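Local coordinates for glutathione transferase (Phanerochaete chrysosporium, PDB 4F0C), which probably conjugates or reduces substrates with glutathione, as a fungal Ure2p-like glutathione transferase, and binds oxidized glutathione, at residues 78-81 and 82-86. Sequence-based numbering, arbitrary orientation. Where two conformers were deposited one is given.
Sequences LLYI and VEKYD
Y80 and K84, one helical turn apart, meet where the aliphatic part of the lysine lies against the phenol: K84 CD sits 3.6 Å from Y80 CE1 and also touches CZ and OH. The tyrosine gets there because its CG stands anti to the backbone N (chi1 172°), which swings the ring forward along the helix. Y80 CE2 comes to 4.1 Å from Y85 CE2, approaching the Y85 ring at its edge and near its plane. Both phenol hydroxyls then hydrogen-bond the same carboxylate oxygen, OD2 of D63. Trimming Y80 to an alanine would probably leave D63 OD2 with one of its two tyrosine hydroxyls and take away the phenol that K84 CD lies against, although K84 keeps its cation-pi contact with Y66. Beneath the side chains runs ordinary alpha-helical bonding, from V82 N to L78 O at 3.1 Å, through E83 N to L79 O at 2.9 Å and K84 N to Y80 O, to Y85 N and I81 O at 2.8 Å, where the N-H...O angle has fallen to 135°. These are the last turns of helix 74-85 in the thioredoxin-like N-terminal domain of the GST fold, the helix that follows strand 69-72. Its tight side faces inward: I81 packs on L24, L25 and L28 of helix 18-28, while V82, with CG2 3.5 Å from L79 O, leans on I168 of helix 168-172. D86 carries a buried carboxylate held by K90 N, F91 N and S92 OG. The looser, solvent side belongs to E83, modelled in two conformers; in one of them CG rests 3.3 Å from L79 O and the carboxylate leads away from the turn before. F96 of the second subunit packs against both E83 and K84.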
ATOM      1  N   LEU A  78       4.935 -11.525  -1.491  1.00  6.87           N
ATOM      2  CA  LEU A  78       4.006 -12.570  -1.036  1.00  9.92           C
ATOM      3  C   LEU A  78       3.185 -13.110  -2.211  1.00  9.33           C
ATOM      4  O   LEU A  78       3.035 -14.321  -2.340  1.00  8.77           O
ATOM      5  CB  LEU A  78       3.057 -12.076   0.069  1.00  9.46           C
ATOM      6  CG  LEU A  78       3.693 -11.559   1.375  1.00  8.40           C
ATOM      7  CD1 LEU A  78       2.624 -10.954   2.327  1.00 10.24           C
ATOM      8  CD2 LEU A  78       4.493 -12.677   2.098  1.00  8.26           C
ATOM      9  N   LEU A  79       2.673 -12.215  -3.052  1.00  8.96           N
ATOM     10  CA  LEU A  79       1.908 -12.618  -4.229  1.00  6.70           C
ATOM     11  C   LEU A  79       2.750 -13.432  -5.190  1.00  8.93           C
ATOM     12  O   LEU A  79       2.270 -14.422  -5.738  1.00 10.93           O
ATOM     13  CB  LEU A  79       1.298 -11.374  -4.925  1.00  7.14           C
ATOM     14  CG  LEU A  79       0.093 -10.844  -4.129  1.00  8.85           C
ATOM     15  CD1 LEU A  79      -0.182  -9.370  -4.481  1.00 10.78           C
ATOM     16  CD2 LEU A  79      -1.180 -11.718  -4.408  1.00 12.60           C
ATOM     17  N   TYR A  80       3.989 -12.998  -5.419  1.00  7.25           N
ATOM     18  CA  TYR A  80       4.902 -13.697  -6.327  1.00  7.54           C
ATOM     19  C   TYR A  80       5.076 -15.140  -5.838  1.00 11.23           C
ATOM     20  O   TYR A  80       4.931 -16.096  -6.604  1.00  9.21           O
ATOM     21  CB  TYR A  80       6.280 -13.012  -6.369  1.00  9.43           C
ATOM     22  CG  TYR A  80       7.352 -13.797  -7.157  1.00 11.26           C
ATOM     23  CD1 TYR A  80       7.438 -13.706  -8.545  1.00 11.76           C
ATOM     24  CD2 TYR A  80       8.255 -14.629  -6.487  1.00  8.44           C
ATOM     25  CE1 TYR A  80       8.410 -14.438  -9.276  1.00 13.64           C
ATOM     26  CE2 TYR A  80       9.223 -15.386  -7.201  1.00 11.93           C
ATOM     27  CZ  TYR A  80       9.294 -15.273  -8.578  1.00 10.78           C
ATOM     28  OH  TYR A  80      10.253 -15.986  -9.271  1.00 11.14           O
ATOM     29  N   ILE A  81       5.366 -15.282  -4.555  1.00  8.08           N
ATOM     30  CA  ILE A  81       5.628 -16.605  -4.008  1.00 10.62           C
ATOM     31  C   ILE A  81       4.410 -17.530  -4.133  1.00 11.72           C
ATOM     32  O   ILE A  81       4.543 -18.705  -4.538  1.00 10.00           O
ATOM     33  CB  ILE A  81       6.090 -16.521  -2.551  1.00 10.84           C
ATOM     34  CG1 ILE A  81       7.469 -15.853  -2.492  1.00 12.10           C
ATOM     35  CG2 ILE A  81       6.186 -17.955  -1.935  1.00 11.67           C
ATOM     36  CD1 ILE A  81       7.901 -15.454  -1.090  1.00 12.56           C
ATOM     37  N   VAL A  82       3.219 -17.037  -3.789  1.00  8.46           N
ATOM     38  CA  VAL A  82       2.052 -17.929  -3.900  1.00 11.94           C
ATOM     39  C   VAL A  82       1.633 -18.204  -5.347  1.00 12.84           C
ATOM     40  O   VAL A  82       1.153 -19.309  -5.648  1.00 10.29           O
ATOM     41  CB  VAL A  82       0.814 -17.513  -3.048  1.00 11.29           C
ATOM     42  CG1 VAL A  82       1.173 -17.520  -1.549  1.00 11.77           C
ATOM     43  CG2 VAL A  82       0.235 -16.153  -3.496  1.00 11.59           C
ATOM     44  N   GLU A  83       1.775 -17.228  -6.239  0.53  9.15           N
ATOM     45  CA  GLU A  83       1.456 -17.506  -7.633  0.53 11.29           C
ATOM     46  C   GLU A  83       2.328 -18.637  -8.192  0.53 11.44           C
ATOM     47  O   GLU A  83       1.845 -19.555  -8.880  0.53  9.72           O
ATOM     48  CB  GLU A  83       1.570 -16.230  -8.478  0.53 13.69           C
ATOM     49  CG  GLU A  83       0.356 -15.319  -8.298  0.53 20.82           C
ATOM     50  CD  GLU A  83      -0.883 -15.858  -9.015  0.53 25.71           C
ATOM     51  OE1 GLU A  83      -2.009 -15.457  -8.659  0.53 32.78           O
ATOM     52  OE2 GLU A  83      -0.727 -16.678  -9.943  0.53 32.67           O
ATOM     53  N   LYS A  84       3.614 -18.598  -7.877  1.00 10.97           N
ATOM     54  CA  LYS A  84       4.526 -19.543  -8.509  1.00 14.09           C
ATOM     55  C   LYS A  84       4.785 -20.819  -7.722  1.00 15.91           C
ATOM     56  O   LYS A  84       5.158 -21.828  -8.307  1.00 14.53           O
ATOM     57  CB  LYS A  84       5.868 -18.858  -8.854  1.00 16.26           C
ATOM     58  CG  LYS A  84       5.782 -18.012 -10.122  1.00 19.81           C
ATOM     59  CD  LYS A  84       7.156 -17.546 -10.655  1.00 24.73           C
ATOM     60  CE  LYS A  84       8.147 -18.661 -10.945  1.00 20.50           C
ATOM     61  NZ  LYS A  84       7.886 -19.472 -12.180  1.00 23.14           N
ATOM     62  N   TYR A  85       4.603 -20.771  -6.404  1.00 11.46           N
ATOM     63  CA  TYR A  85       5.057 -21.853  -5.529  1.00 12.46           C
ATOM     64  C   TYR A  85       4.024 -22.281  -4.468  1.00 12.53           C
ATOM     65  O   TYR A  85       4.373 -22.939  -3.480  1.00 14.79           O
ATOM     66  CB  TYR A  85       6.377 -21.475  -4.840  1.00 12.93           C
ATOM     67  CG  TYR A  85       7.471 -21.109  -5.837  1.00 10.87           C
ATOM     68  CD1 TYR A  85       8.031 -22.089  -6.667  1.00 13.61           C
ATOM     69  CD2 TYR A  85       7.893 -19.782  -5.987  1.00 12.03           C
ATOM     70  CE1 TYR A  85       9.009 -21.763  -7.589  1.00 16.10           C
ATOM     71  CE2 TYR A  85       8.888 -19.443  -6.900  1.00 11.99           C
ATOM     72  CZ  TYR A  85       9.429 -20.443  -7.723  1.00 15.62           C
ATOM     73  OH  TYR A  85      10.426 -20.148  -8.649  1.00 15.61           O
ATOM     74  N   ASP A  86       2.761 -21.979  -4.723  1.00 10.26           N
ATOM     75  CA  ASP A  86       1.672 -22.498  -3.888  1.00 10.46           C
ATOM     76  C   ASP A  86       0.595 -23.145  -4.769  1.00 12.53           C
ATOM     77  O   ASP A  86      -0.567 -22.678  -4.802  1.00 15.06           O
ATOM     78  CB  ASP A  86       1.091 -21.355  -3.005  1.00 10.66           C
ATOM     79  CG  ASP A  86       0.045 -21.855  -2.000  1.00 10.96           C
ATOM     80  OD1 ASP A  86       0.084 -23.064  -1.630  1.00 11.87           O
ATOM     81  OD2 ASP A  86      -0.776 -21.028  -1.547  1.00 10.21           O
TER